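Local coordinates for DUF5037 domain-containing protein (Ruminococcus gnavus, PDB 4GL6) that is of unknown function, a gut-bacterial member of the DUF5037 family whose fold combines two small beta sheets with packed helices, at residues A[100-105]-A[141-146]. Numbering follows the deposited sequence.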
loop_
_atom_site.group_PDB
_atom_site.type_symbol
_atom_site.label_atom_id
_atom_site.label_comp_id
_atom_site.label_asym_id
_atom_site.label_seq_id
_atom_site.Cartn_x
_atom_site.Cartn_y
_atom_site.Cartn_z
ATOM N N TYR A 100 -4.227 -5.638 9.361
ATOM C CA TYR A 100 -3.997 -5.571 7.931
ATOM C C TYR A 100 -3.061 -4.387 7.699
ATOM O O TYR A 100 -3.390 -3.254 8.093
ATOM C CB TYR A 100 -5.304 -5.401 7.167
ATOM C CG TYR A 100 -5.125 -5.576 5.673
ATOM C CD1 TYR A 100 -4.672 -4.512 4.873
ATOM C CD2 TYR A 100 -5.411 -6.791 5.050
ATOM C CE1 TYR A 100 -4.506 -4.663 3.496
ATOM C CE2 TYR A 100 -5.259 -6.948 3.673
ATOM C CZ TYR A 100 -4.805 -5.880 2.901
ATOM O OH TYR A 100 -4.640 -6.015 1.551
ATOM N N ILE A 101 -1.911 -4.652 7.076
ATOM C CA ILE A 101 -0.923 -3.628 6.784
ATOM C C ILE A 101 -0.983 -3.377 5.288
ATOM O O ILE A 101 -0.671 -4.264 4.492
ATOM C CB ILE A 101 0.490 -4.079 7.182
ATOM C CG1 ILE A 101 0.525 -4.465 8.680
ATOM C CG2 ILE A 101 1.496 -2.984 6.858
ATOM C CD1 ILE A 101 1.808 -5.150 9.109
ATOM N N GLN A 102 -1.369 -2.162 4.908
ATOM C CA GLN A 102 -1.489 -1.767 3.501
ATOM C C GLN A 102 -0.398 -0.750 3.116
ATOM O O GLN A 102 -0.412 0.394 3.577
ATOM C CB GLN A 102 -2.855 -1.155 3.260
ATOM C CG GLN A 102 -3.200 -0.944 1.802
ATOM C CD GLN A 102 -4.414 -0.076 1.646
ATOM O OE1 GLN A 102 -4.368 1.115 1.940
ATOM N NE2 GLN A 102 -5.483 -0.649 1.156
ATOM N N GLY A 103 0.526 -1.172 2.265
ATOM C CA GLY A 103 1.595 -0.302 1.777
ATOM C C GLY A 103 1.086 0.515 0.607
ATOM O O GLY A 103 0.424 -0.033 -0.265
ATOM N N ASP A 104 1.411 1.809 0.591
ATOM C CA ASP A 104 0.977 2.765 -0.435
ATOM C C ASP A 104 2.200 3.487 -1.002
ATOM O O ASP A 104 2.558 4.574 -0.554
ATOM C CB ASP A 104 -0.042 3.733 0.201
ATOM C CG ASP A 104 -0.621 4.756 -0.783
ATOM O OD1 ASP A 104 -0.579 4.583 -2.023
ATOM O OD2 ASP A 104 -1.151 5.749 -0.275
ATOM N N ILE A 105 2.844 2.828 -1.966
ATOM C CA ILE A 105 4.036 3.321 -2.652
ATOM C C ILE A 105 3.658 3.581 -4.102
ATOM O O ILE A 105 3.155 2.704 -4.746
ATOM C CB ILE A 105 5.174 2.297 -2.573
ATOM C CG1 ILE A 105 5.653 2.177 -1.113
ATOM C CG2 ILE A 105 6.362 2.709 -3.454
ATOM C CD1 ILE A 105 6.592 1.029 -0.829
ATOM N N SER A 141 3.441 5.615 2.167
ATOM C CA SER A 141 2.609 5.651 3.347
ATOM C C SER A 141 2.203 4.235 3.693
ATOM O O SER A 141 2.124 3.382 2.818
ATOM C CB SER A 141 1.389 6.503 3.079
ATOM O OG SER A 141 1.821 7.795 2.709
ATOM N N ALA A 142 2.016 3.972 4.980
ATOM C CA ALA A 142 1.526 2.673 5.452
ATOM C C ALA A 142 0.206 2.917 6.149
ATOM O O ALA A 142 0.144 3.788 7.023
ATOM C CB ALA A 142 2.505 2.045 6.397
ATOM N N TRP A 143 -0.835 2.190 5.728
ATOM C CA TRP A 143 -2.172 2.250 6.327
ATOM C C TRP A 143 -2.337 0.952 7.059
ATOM O O TRP A 143 -2.606 -0.075 6.444
ATOM C CB TRP A 143 -3.249 2.462 5.259
ATOM C CG TRP A 143 -2.969 3.691 4.442
ATOM C CD1 TRP A 143 -2.215 3.788 3.277
ATOM C CD2 TRP A 143 -3.383 5.042 4.737
ATOM N NE1 TRP A 143 -2.155 5.075 2.843
ATOM C CE2 TRP A 143 -2.845 5.880 3.668
ATOM C CE3 TRP A 143 -4.132 5.624 5.730
ATOM C CZ2 TRP A 143 -3.062 7.257 3.627
ATOM C CZ3 TRP A 143 -4.355 7.001 5.683
ATOM C CH2 TRP A 143 -3.820 7.800 4.660
ATOM N N VAL A 144 -2.146 1.002 8.378
ATOM C CA VAL A 144 -2.255 -0.152 9.251
ATOM C C VAL A 144 -3.612 -0.133 9.955
ATOM O O VAL A 144 -3.988 0.866 10.570
ATOM C CB VAL A 144 -1.150 -0.154 10.298
ATOM C CG1 VAL A 144 -1.285 -1.379 11.188
ATOM C CG2 VAL A 144 0.217 -0.141 9.609
ATOM N N TYR A 145 -4.324 -1.255 9.873
ATOM C CA TYR A 145 -5.641 -1.457 10.491
ATOM C C TYR A 145 -5.517 -2.600 11.508
ATOM O O TYR A 145 -5.251 -3.726 11.104
ATOM C CB TYR A 145 -6.667 -1.774 9.386
ATOM C CG TYR A 145 -6.810 -0.630 8.399
ATOM C CD1 TYR A 145 -7.610 0.472 8.700
ATOM C CD2 TYR A 145 -6.098 -0.619 7.200
ATOM C CE1 TYR A 145 -7.720 1.542 7.826
ATOM C CE2 TYR A 145 -6.200 0.448 6.315
ATOM C CZ TYR A 145 -7.016 1.528 6.635
ATOM O OH TYR A 145 -7.138 2.591 5.776
ATOM N N ILE A 146 -5.656 -2.297 12.809
ATOM C CA ILE A 146 -5.502 -3.268 13.898
ATOM C C ILE A 146 -6.836 -3.614 14.552
ATOM O O ILE A 146 -7.666 -2.729 14.759
ATOM C CB ILE A 146 -4.578 -2.716 15.014
ATOM C CG1 ILE A 146 -3.174 -2.433 14.473
ATOM C CG2 ILE A 146 -4.474 -3.713 16.166
ATOM C CD1 ILE A 146 -2.246 -1.793 15.485
HETATM O O HOH W 1 -6.113 2.285 3.502
#
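Trp-143 and Asp-104 run alongside each other on one face of an antiparallel strand pair, where the indole NE1 of Trp-143 gives a weak hydrogen bond to Asp-104 OD2 at 3.3 Å. Asp-104 CB lies in the plane of the indole at its edge, 3.6 Å from Trp-143 NE1, and the carboxylate is turned 39° from the ring. The Gln-102 amide meets the same indole at 77°, with Gln-102 OE1 3.7 Å from Trp-143 CD1. Gln-102 OE1 also accepts from a water 2.6 Å away, which is hydrogen-bonded to Tyr-145 OH; OE1 is further bonded to Ser-199 OG, and NE2 to Glu-202 OE2. An alanine in place of Trp-143 would probably leave Asp-104 OD2 without its indole donor and open a gap beside Gln-102 OE1. Six backbone bonds set this register, among them Trp-143 N to Gln-102 O at 2.8 Å, almost straight at 178°. Toward the other face, Ile-101 CG2 meets Val-144 CG2 at 4.2 Å in a non-hydrogen-bonded pair. Strand 99-104 borders a mixed four-stranded sheet, and 140-147 continues it to the parallel strand 175-182, whose Tyr-178 and Tyr-180 stack on Trp-143 and Tyr-145, respectively. Helix 75-95 packs against Ile-101, Ala-142 and Val-144, whereas Leu-194 of helix 184-194 touches Tyr-100, Gln-102 and Tyr-145, placing the pair between helices on its two faces.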